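Local atomic coordinates of probable ABC transporter phosphite binding protein PhnD1 (Prochlorococcus marinus str. MIT 9301, PDB entry 5LQ5), a protein that binds inorganic phosphite strongly, and methylphosphonate and phosphate only very weakly, as the probable solute-binding component of an ABC transporter. Residues Tyr206-Gln211 with Lys250-Ala255; Ile79-Arg84 with Glu225-Ile230; Lys21-Phe26 with Leu60-Gly65. One frame throughout, in Å; residues are numbered along the deposited sequence.

Interaction 1. Residues Tyr206-Gln211 with Lys250-Ala255. With PO3 (phosphite ion), chain B.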
loop_
_atom_site.group_PDB
_atom_site.type_symbol
_atom_site.label_atom_id
_atom_site.label_comp_id
_atom_site.label_asym_id
_atom_site.label_seq_id
_atom_site.Cartn_x
_atom_site.Cartn_y
_atom_site.Cartn_z
ATOM N N TYR A 206 -1.447 2.896 -4.848
ATOM C CA TYR A 206 -0.026 2.595 -4.923
ATOM C C TYR A 206 0.663 3.138 -6.155
ATOM O O TYR A 206 0.058 3.261 -7.222
ATOM C CB TYR A 206 0.222 1.093 -4.869
ATOM C CG TYR A 206 -0.139 0.399 -3.580
ATOM C CD1 TYR A 206 0.856 0.032 -2.697
ATOM C CD2 TYR A 206 -1.442 0.035 -3.269
ATOM C CE1 TYR A 206 0.586 -0.638 -1.524
ATOM C CE2 TYR A 206 -1.751 -0.637 -2.073
ATOM C CZ TYR A 206 -0.733 -1.003 -1.221
ATOM O OH TYR A 206 -1.086 -1.684 -0.051
ATOM N N HIS A 207 1.947 3.448 -6.000
ATOM C CA HIS A 207 2.783 3.931 -7.091
ATOM C C HIS A 207 4.261 3.880 -6.797
ATOM O O HIS A 207 4.682 3.952 -5.633
ATOM C CB HIS A 207 2.377 5.351 -7.490
ATOM C CG HIS A 207 2.492 6.381 -6.406
ATOM N ND1 HIS A 207 1.630 6.442 -5.328
ATOM C CD2 HIS A 207 3.317 7.444 -6.280
ATOM C CE1 HIS A 207 1.953 7.479 -4.572
ATOM N NE2 HIS A 207 2.967 8.104 -5.131
ATOM N N TRP A 208 5.034 3.714 -7.868
ATOM C CA TRP A 208 6.474 3.789 -7.831
ATOM C C TRP A 208 6.932 5.223 -7.864
ATOM O O TRP A 208 6.483 5.998 -8.693
ATOM C CB TRP A 208 7.110 3.081 -9.022
ATOM C CG TRP A 208 7.057 1.577 -8.998
ATOM C CD1 TRP A 208 6.268 0.748 -9.767
ATOM C CD2 TRP A 208 7.887 0.719 -8.207
ATOM N NE1 TRP A 208 6.541 -0.554 -9.458
ATOM C CE2 TRP A 208 7.538 -0.603 -8.524
ATOM C CE3 TRP A 208 8.867 0.948 -7.247
ATOM C CZ2 TRP A 208 8.152 -1.692 -7.915
ATOM C CZ3 TRP A 208 9.490 -0.130 -6.657
ATOM C CH2 TRP A 208 9.124 -1.430 -6.986
ATOM N N VAL A 209 7.905 5.526 -7.020
ATOM C CA VAL A 209 8.543 6.824 -6.923
ATOM C C VAL A 209 10.044 6.645 -7.042
ATOM O O VAL A 209 10.622 5.832 -6.328
ATOM C CB VAL A 209 8.192 7.555 -5.617
ATOM C CG1 VAL A 209 8.845 8.939 -5.578
ATOM C CG2 VAL A 209 6.671 7.693 -5.453
ATOM N N ALA A 210 10.689 7.461 -7.884
ATOM C CA ALA A 210 12.153 7.436 -8.037
ATOM C C ALA A 210 12.787 8.764 -7.608
ATOM O O ALA A 210 12.157 9.837 -7.714
ATOM C CB ALA A 210 12.561 7.126 -9.480
ATOM N N GLN A 211 14.032 8.699 -7.165
ATOM C CA GLN A 211 14.864 9.879 -6.915
ATOM C C GLN A 211 15.008 10.672 -8.209
ATOM O O GLN A 211 15.046 10.111 -9.318
ATOM C CB GLN A 211 16.258 9.528 -6.394
ATOM C CG GLN A 211 16.295 8.806 -5.070
ATOM C CD GLN A 211 15.961 9.674 -3.869
ATOM O OE1 GLN A 211 15.857 10.889 -3.957
ATOM N NE2 GLN A 211 15.781 9.035 -2.743
ATOM N N LYS A 250 -1.890 -7.094 -14.567
ATOM C CA LYS A 250 -1.519 -7.503 -15.953
ATOM C C LYS A 250 -0.415 -6.650 -16.557
ATOM O O LYS A 250 0.252 -7.051 -17.516
ATOM C CB LYS A 250 -2.765 -7.516 -16.859
ATOM C CG LYS A 250 -3.922 -8.356 -16.309
ATOM C CD LYS A 250 -3.596 -9.844 -16.210
ATOM C CE LYS A 250 -4.406 -10.527 -15.118
ATOM N NZ LYS A 250 -4.147 -11.993 -15.071
ATOM N N ARG A 251 -0.234 -5.463 -15.981
ATOM C CA ARG A 251 0.723 -4.477 -16.468
ATOM C C ARG A 251 0.916 -3.358 -15.441
ATOM O O ARG A 251 0.107 -3.179 -14.526
ATOM C CB ARG A 251 0.232 -3.854 -17.781
ATOM C CG ARG A 251 -1.124 -3.158 -17.681
ATOM C CD ARG A 251 -1.535 -2.545 -19.010
ATOM N NE ARG A 251 -2.741 -1.729 -18.877
ATOM C CZ ARG A 251 -3.148 -0.793 -19.729
ATOM N NH1 ARG A 251 -2.465 -0.524 -20.842
ATOM N NH2 ARG A 251 -4.256 -0.109 -19.455
ATOM N N PHE A 252 1.988 -2.612 -15.632
ATOM C CA PHE A 252 2.139 -1.274 -15.054
ATOM C C PHE A 252 1.804 -0.223 -16.105
ATOM O O PHE A 252 2.001 -0.452 -17.278
ATOM C CB PHE A 252 3.553 -1.033 -14.531
ATOM C CG PHE A 252 3.890 -1.816 -13.287
ATOM C CD1 PHE A 252 3.420 -1.419 -12.047
ATOM C CD2 PHE A 252 4.670 -2.943 -13.364
ATOM C CE1 PHE A 252 3.737 -2.164 -10.911
ATOM C CE2 PHE A 252 4.992 -3.677 -12.253
ATOM C CZ PHE A 252 4.546 -3.283 -11.006
ATOM N N ILE A 253 1.318 0.916 -15.644
ATOM C CA ILE A 253 0.897 2.053 -16.461
ATOM C C ILE A 253 1.467 3.345 -15.883
ATOM O O ILE A 253 1.918 3.390 -14.734
ATOM C CB ILE A 253 -0.648 2.183 -16.533
ATOM C CG1 ILE A 253 -1.247 2.470 -15.154
ATOM C CG2 ILE A 253 -1.259 0.922 -17.129
ATOM C CD1 ILE A 253 -2.706 2.875 -15.216
ATOM N N LYS A 254 1.392 4.398 -16.676
ATOM C CA LYS A 254 1.873 5.720 -16.291
ATOM C C LYS A 254 1.042 6.303 -15.122
ATOM O O LYS A 254 -0.138 6.015 -14.943
ATOM C CB LYS A 254 1.853 6.712 -17.466
ATOM C CG LYS A 254 2.807 6.303 -18.559
ATOM C CD LYS A 254 2.851 7.320 -19.669
ATOM C CE LYS A 254 3.446 6.688 -20.908
ATOM N NZ LYS A 254 3.526 7.653 -22.035
ATOM N N ALA A 255 1.715 7.122 -14.338
ATOM C CA ALA A 255 1.110 7.794 -13.201
ATOM C C ALA A 255 1.718 9.167 -13.090
ATOM O O ALA A 255 2.915 9.327 -13.314
ATOM C CB ALA A 255 1.366 7.000 -11.929
HETATM P P PO3 B . -1.400 1.558 1.405
HETATM O O1 PO3 B . -2.870 1.420 0.886
HETATM O O2 PO3 B . -0.935 3.048 1.670
HETATM O O3 PO3 B . -1.154 0.653 2.645
#
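Tyr206 OH is gripped by Asp13 OD2 and Asn176 ND2 through hydrogen bonds and lies 3.6 Å from PO3 P. The phosphite is hydrogen-bonded by Tyr46, Ser126, Ser128 and His158 and by the backbone N of Thr127. Of the tyrosine ring carbons, CE2 approaches PO3 O1 at 3.8 Å. Replacing Tyr206 by an alanine would probably leave Asp13 and Asn176 without the hydroxyl that joins them and the phosphite without the ring that faces its phosphorus. Two residues on, Trp208 turns into the core of the lobe, where it meets Phe252. Each ring has CG anti to its own carbonyl carbon (chi1 -73° for Trp208, -71° for Phe252), and the two reach toward each other across strand 79-84, which lies between their strands in the sheet. The pair is an offset edge-to-face one, the indole edge directed at the phenyl face with planes at 62°. Trp208 NE1 leads, 3.5 Å from Phe252 CE1 and 3.7 Å from Phe252 CZ. At the ligand, the phosphorus corner that carries no oxygen faces the Tyr206 ring, so the hydrogen on phosphorus, absent from the model, probably points at the ring; a phosphate would put a fourth oxygen there, consistent with its very weak binding.

Interaction 2. Residues Ile79-Arg84 with Glu225-Ile230; sequences IVIAQR and ELKSVI
Ile81 has CG1 beside its backbone N (chi1 -66°) and CG2 anti to it, which sends the CG2 methyl toward the helix; Ile230 has CG1 anti to its carbonyl carbon and an extended chain beyond (chi2 171°), which carries CD1 out to meet that methyl. This is helix-on-sheet packing in the alpha/beta lobe of a type II periplasmic binding protein, with helix 222-231 laid along strand 79-84. The axes of segments 79-84 and 225-230 approach to 8.3 Å and run in the same direction, 4° from parallel. The backbones come close, Ile81 CA being 5.8 Å from Lys227 CA. A classic beta bulge helps to explain the fit: Ile81 and Ala82 together stand opposite Trp208 of the next strand, and instead of alternating, both side chains meet the helix. Ile81 CG2 touches Ile230 CD1 at 3.9 Å, the two side chains crossing at about a right angle. Ala82 CB packs on the other branch of the same residue, 3.9 Å from Ile230 CG2, so Ile230 straddles two successive strand residues. Ile230 also reaches Phe252, while Leu226 packs on Leu30 and Leu34 of helix 16-34, which joins this helix to its neighbour on the lobe. At the outer margin Lys227 lies stretched out, CG anti to its backbone N, with its methylenes alongside the carbonyl of Ile81: Lys227 CG is 3.8 Å from Ile81 O, and Lys227 CE likewise 3.8 Å from Ile81 O. The ammonium goes past this oxygen to a water that bridges the two segments, donating to Ile81 O at 2.6 Å and accepting a weak bond from Lys227 NZ at 3.1 Å.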
loop_
_atom_site.group_PDB
_atom_site.type_symbol
_atom_site.label_atom_id
_atom_site.label_comp_id
_atom_site.label_asym_id
_atom_site.label_seq_id
_atom_site.Cartn_x
_atom_site.Cartn_y
_atom_site.Cartn_z
ATOM N N ILE A 79 10.346 11.782 -8.663
ATOM C CA ILE A 79 9.583 11.431 -9.864
ATOM C C ILE A 79 8.571 10.315 -9.644
ATOM O O ILE A 79 8.932 9.223 -9.250
ATOM C CB ILE A 79 10.536 10.950 -11.000
ATOM C CG1 ILE A 79 11.713 11.930 -11.210
ATOM C CG2 ILE A 79 9.775 10.705 -12.299
ATOM C CD1 ILE A 79 11.321 13.300 -11.696
ATOM N N VAL A 80 7.319 10.569 -9.981
ATOM C CA VAL A 80 6.292 9.517 -10.100
ATOM C C VAL A 80 6.530 8.722 -11.367
ATOM O O VAL A 80 6.498 9.270 -12.476
ATOM C CB VAL A 80 4.849 10.031 -10.046
ATOM C CG1 VAL A 80 3.880 8.870 -10.062
ATOM C CG2 VAL A 80 4.632 10.861 -8.805
ATOM N N ILE A 81 6.725 7.411 -11.194
ATOM C CA ILE A 81 7.152 6.520 -12.308
ATOM C C ILE A 81 6.030 5.717 -12.954
ATOM O O ILE A 81 5.927 5.708 -14.175
ATOM C CB ILE A 81 8.291 5.573 -11.844
ATOM C CG1 ILE A 81 9.560 6.363 -11.511
ATOM C CG2 ILE A 81 8.584 4.479 -12.865
ATOM C CD1 ILE A 81 10.322 6.908 -12.707
ATOM N N ALA A 82 5.249 5.012 -12.154
ATOM C CA ALA A 82 4.249 4.059 -12.633
ATOM C C ALA A 82 3.284 3.634 -11.523
ATOM O O ALA A 82 3.533 3.866 -10.331
ATOM C CB ALA A 82 4.941 2.825 -13.188
ATOM N N GLN A 83 2.188 3.016 -11.923
ATOM C CA GLN A 83 1.192 2.439 -11.034
ATOM C C GLN A 83 0.596 1.229 -11.755
ATOM O O GLN A 83 0.980 0.942 -12.885
ATOM C CB GLN A 83 0.107 3.474 -10.666
ATOM C CG GLN A 83 -0.796 3.843 -11.848
ATOM C CD GLN A 83 -1.795 4.958 -11.603
ATOM O OE1 GLN A 83 -2.440 5.004 -10.580
ATOM N NE2 GLN A 83 -1.981 5.825 -12.599
ATOM N N ARG A 84 -0.326 0.545 -11.102
ATOM C CA ARG A 84 -1.177 -0.481 -11.745
ATOM C C ARG A 84 -2.505 0.123 -12.166
ATOM O O ARG A 84 -2.900 1.167 -11.679
ATOM C CB ARG A 84 -1.398 -1.677 -10.825
ATOM C CG ARG A 84 -0.113 -2.256 -10.245
ATOM C CD ARG A 84 -0.335 -3.158 -9.038
ATOM N NE ARG A 84 -0.937 -2.426 -7.925
ATOM C CZ ARG A 84 -1.220 -2.951 -6.740
ATOM N NH1 ARG A 84 -0.987 -4.228 -6.484
ATOM N NH2 ARG A 84 -1.739 -2.187 -5.795
ATOM N N GLU A 225 14.815 5.276 -19.168
ATOM C CA GLU A 225 15.028 3.827 -19.429
ATOM C C GLU A 225 14.354 2.991 -18.319
ATOM O O GLU A 225 13.661 1.999 -18.576
ATOM C CB GLU A 225 16.519 3.498 -19.484
ATOM C CG GLU A 225 16.836 2.078 -19.957
ATOM C CD GLU A 225 18.309 1.699 -19.841
ATOM O OE1 GLU A 225 19.109 2.451 -19.231
ATOM O OE2 GLU A 225 18.654 0.612 -20.345
ATOM N N LEU A 226 14.564 3.418 -17.079
ATOM C CA LEU A 226 13.944 2.771 -15.904
ATOM C C LEU A 226 12.404 2.749 -15.992
ATOM O O LEU A 226 11.750 1.717 -15.804
ATOM C CB LEU A 226 14.410 3.503 -14.623
ATOM C CG LEU A 226 13.737 3.097 -13.292
ATOM C CD1 LEU A 226 13.998 1.643 -12.990
ATOM C CD2 LEU A 226 14.230 3.964 -12.152
ATOM N N LYS A 227 11.838 3.892 -16.317
ATOM C CA LYS A 227 10.386 4.005 -16.469
ATOM C C LYS A 227 9.891 3.065 -17.586
ATOM O O LYS A 227 8.919 2.314 -17.432
ATOM C CB LYS A 227 10.033 5.455 -16.729
ATOM C CG LYS A 227 8.571 5.730 -16.891
ATOM C CD LYS A 227 8.314 7.233 -16.949
ATOM C CE LYS A 227 6.901 7.516 -17.401
ATOM N NZ LYS A 227 6.563 8.970 -17.285
ATOM N N SER A 228 10.634 3.067 -18.685
ATOM C CA SER A 228 10.356 2.198 -19.841
ATOM C C SER A 228 10.360 0.713 -19.483
ATOM O O SER A 228 9.453 -0.025 -19.848
ATOM C CB SER A 228 11.368 2.478 -20.958
ATOM O OG SER A 228 10.928 1.918 -22.174
ATOM N N VAL A 229 11.360 0.289 -18.728
ATOM C CA VAL A 229 11.439 -1.122 -18.308
ATOM C C VAL A 229 10.199 -1.519 -17.514
ATOM O O VAL A 229 9.585 -2.553 -17.744
ATOM C CB VAL A 229 12.722 -1.407 -17.495
ATOM C CG1 VAL A 229 12.694 -2.754 -16.779
ATOM C CG2 VAL A 229 13.938 -1.296 -18.405
ATOM N N ILE A 230 9.818 -0.667 -16.579
ATOM C CA ILE A 230 8.674 -0.983 -15.700
ATOM C C ILE A 230 7.359 -0.992 -16.517
ATOM O O ILE A 230 6.539 -1.897 -16.387
ATOM C CB ILE A 230 8.614 -0.009 -14.497
ATOM C CG1 ILE A 230 9.853 -0.206 -13.579
ATOM C CG2 ILE A 230 7.319 -0.193 -13.712
ATOM C CD1 ILE A 230 10.012 0.850 -12.488
HETATM O O HOH W 1 4.590 7.743 -15.175
#

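Interaction 3. Residues Lys21-Phe26 with Leu60-Gly65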
loop_
_atom_site.group_PDB
_atom_site.type_symbol
_atom_site.label_atom_id
_atom_site.label_comp_id
_atom_site.label_asym_id
_atom_site.label_seq_id
_atom_site.Cartn_x
_atom_site.Cartn_y
_atom_site.Cartn_z
ATOM N N LYS A 21 9.998 -11.980 -1.697
ATOM C CA LYS A 21 9.818 -12.703 -2.974
ATOM C C LYS A 21 9.555 -11.750 -4.149
ATOM O O LYS A 21 10.226 -11.826 -5.185
ATOM C CB LYS A 21 8.693 -13.740 -2.877
ATOM C CG LYS A 21 8.767 -14.796 -3.970
ATOM C CD LYS A 21 7.572 -15.726 -3.934
ATOM C CE LYS A 21 7.566 -16.592 -5.187
ATOM N NZ LYS A 21 6.375 -17.473 -5.275
ATOM N N ARG A 22 8.593 -10.852 -3.950
ATOM C CA ARG A 22 8.186 -9.840 -4.930
ATOM C C ARG A 22 9.340 -8.944 -5.311
ATOM O O ARG A 22 9.655 -8.779 -6.526
ATOM C CB ARG A 22 7.053 -8.972 -4.365
ATOM C CG ARG A 22 6.523 -7.955 -5.331
ATOM C CD ARG A 22 5.092 -7.683 -5.055
ATOM N NE ARG A 22 4.928 -6.750 -3.975
ATOM C CZ ARG A 22 3.744 -6.362 -3.522
ATOM N NH1 ARG A 22 2.629 -6.880 -4.026
ATOM N NH2 ARG A 22 3.680 -5.458 -2.558
ATOM N N PHE A 23 9.933 -8.296 -4.317
ATOM C CA PHE A 23 10.902 -7.233 -4.624
ATOM C C PHE A 23 12.274 -7.734 -5.030
ATOM O O PHE A 23 12.973 -7.100 -5.818
ATOM C CB PHE A 23 10.917 -6.169 -3.521
ATOM C CG PHE A 23 9.637 -5.416 -3.474
ATOM C CD1 PHE A 23 9.285 -4.533 -4.499
ATOM C CD2 PHE A 23 8.726 -5.638 -2.448
ATOM C CE1 PHE A 23 8.068 -3.915 -4.495
ATOM C CE2 PHE A 23 7.514 -4.987 -2.426
ATOM C CZ PHE A 23 7.180 -4.133 -3.453
ATOM N N ASN A 24 12.617 -8.932 -4.593
ATOM C CA ASN A 24 13.850 -9.560 -5.101
ATOM C C ASN A 24 13.670 -9.963 -6.580
ATOM O O ASN A 24 14.603 -9.758 -7.398
ATOM C CB ASN A 24 14.264 -10.769 -4.261
ATOM C CG ASN A 24 14.818 -10.398 -2.888
ATOM O OD1 ASN A 24 15.418 -9.341 -2.676
ATOM N ND2 ASN A 24 14.663 -11.323 -1.932
ATOM N N LEU A 25 12.520 -10.520 -6.944
ATOM C CA LEU A 25 12.298 -10.909 -8.365
ATOM C C LEU A 25 12.273 -9.685 -9.292
ATOM O O LEU A 25 12.880 -9.655 -10.363
ATOM C CB LEU A 25 10.994 -11.680 -8.534
ATOM C CG LEU A 25 10.987 -13.127 -8.071
ATOM C CD1 LEU A 25 9.572 -13.672 -8.164
ATOM C CD2 LEU A 25 11.952 -13.982 -8.897
ATOM N N PHE A 26 11.605 -8.636 -8.820
ATOM C CA PHE A 26 11.551 -7.336 -9.523
ATOM C C PHE A 26 12.960 -6.775 -9.747
ATOM O O PHE A 26 13.329 -6.381 -10.866
ATOM C CB PHE A 26 10.724 -6.357 -8.676
ATOM C CG PHE A 26 10.565 -4.987 -9.292
ATOM C CD1 PHE A 26 9.616 -4.745 -10.276
ATOM C CD2 PHE A 26 11.365 -3.940 -8.865
ATOM C CE1 PHE A 26 9.472 -3.480 -10.839
ATOM C CE2 PHE A 26 11.241 -2.683 -9.423
ATOM C CZ PHE A 26 10.285 -2.442 -10.399
ATOM N N LEU A 60 14.253 3.854 -5.497
ATOM C CA LEU A 60 13.057 3.508 -6.229
ATOM C C LEU A 60 12.167 2.733 -5.270
ATOM O O LEU A 60 12.550 1.668 -4.803
ATOM C CB LEU A 60 13.388 2.632 -7.423
ATOM C CG LEU A 60 12.186 2.113 -8.221
ATOM C CD1 LEU A 60 11.415 3.225 -8.922
ATOM C CD2 LEU A 60 12.714 1.097 -9.234
ATOM N N VAL A 61 11.017 3.281 -4.933
ATOM C CA VAL A 61 10.178 2.756 -3.840
ATOM C C VAL A 61 8.733 2.600 -4.254
ATOM O O VAL A 61 8.164 3.488 -4.876
ATOM C CB VAL A 61 10.247 3.660 -2.596
ATOM C CG1 VAL A 61 9.371 3.156 -1.467
ATOM C CG2 VAL A 61 11.669 3.775 -2.086
ATOM N N TRP A 62 8.180 1.439 -3.935
ATOM C CA TRP A 62 6.755 1.121 -4.042
ATOM C C TRP A 62 6.029 1.686 -2.828
ATOM O O TRP A 62 6.147 1.156 -1.710
ATOM C CB TRP A 62 6.582 -0.359 -4.163
ATOM C CG TRP A 62 5.198 -0.881 -4.364
ATOM C CD1 TRP A 62 4.489 -1.650 -3.480
ATOM C CD2 TRP A 62 4.357 -0.697 -5.492
ATOM N NE1 TRP A 62 3.261 -1.987 -4.002
ATOM C CE2 TRP A 62 3.148 -1.408 -5.235
ATOM C CE3 TRP A 62 4.480 0.010 -6.694
ATOM C CZ2 TRP A 62 2.084 -1.431 -6.136
ATOM C CZ3 TRP A 62 3.402 -0.024 -7.596
ATOM C CH2 TRP A 62 2.230 -0.762 -7.304
ATOM N N PHE A 63 5.405 2.843 -3.044
ATOM C CA PHE A 63 4.690 3.576 -2.015
ATOM C C PHE A 63 3.165 3.363 -2.133
ATOM O O PHE A 63 2.633 3.034 -3.209
ATOM C CB PHE A 63 4.961 5.084 -2.124
ATOM C CG PHE A 63 6.241 5.543 -1.476
ATOM C CD1 PHE A 63 6.419 5.410 -0.097
ATOM C CD2 PHE A 63 7.273 6.086 -2.221
ATOM C CE1 PHE A 63 7.601 5.834 0.522
ATOM C CE2 PHE A 63 8.430 6.535 -1.612
ATOM C CZ PHE A 63 8.605 6.384 -0.228
ATOM N N GLY A 64 2.458 3.578 -1.029
ATOM C CA GLY A 64 1.054 3.785 -1.030
ATOM C C GLY A 64 0.744 5.232 -1.415
ATOM O O GLY A 64 1.661 6.050 -1.549
ATOM N N GLY A 65 -0.534 5.565 -1.540
ATOM C CA GLY A 65 -0.924 6.940 -1.902
ATOM C C GLY A 65 -0.431 7.984 -0.911
ATOM O O GLY A 65 0.285 8.922 -1.275
HETATM O O HOH W 2 1.459 -3.848 -2.311
#
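Helix 21-26 and strand 60-63 cross at 145° with axes 11.7 Å apart, and even the nearest CA atoms, those of Phe23 and Trp62, are 9.3 Å apart, a gap bridged by large side chains. The phenyl ring of Phe23 comes in edge first: its CZ is 3.7 Å from Trp62 CD1 and its CE1 3.9 Å from Trp62 CB. Their planes meet obliquely, at 47°. One turn along, the edge of Phe26 meets a leucine methyl, Phe26 CE2 lying 4.1 Å from Leu60 CD2. The helix thus packs on one face of the lobe's mixed sheet, and is the crossover of a beta-alpha-beta unit formed with strands 5-10 and 37-40. Just past the strand, Gly64 touches the phosphite and takes the N-cap position of helix 65-74. Arg22, bent at chi3, lays its CG over the centre of the Phe23 ring and turns its guanidinium 72° from the indole plane. Its NH1 is hydrogen-bonded to Met246 O, and Phe247 receives it in a cation-pi contact. A water in the indole plane accepts from both segments, from Arg22 NH2 at 2.8 Å and from Trp62 NE1 at 3.1 Å.

From the N terminus, interaction 3 closes first, folding helix 16-34 back on strand 60-63 with 33 residues between the segments. Strand 79-84 then opens interaction 2, and the chain leaves for the other lobe, builds its five-stranded sheet and returns before helix 222-231 completes that contact. Interaction 1 starts at 206-211, inside this long loop, and ends beyond it at 250-255, so interactions 1 and 2 cross, while interaction 3 precedes both. All three meet in one sheet: strand 207-210 lies between 60-63 and 79-84, and 252-253 flanks 79-84. Direct contacts join them, with Phe26 packing on both Trp208 and Ile230.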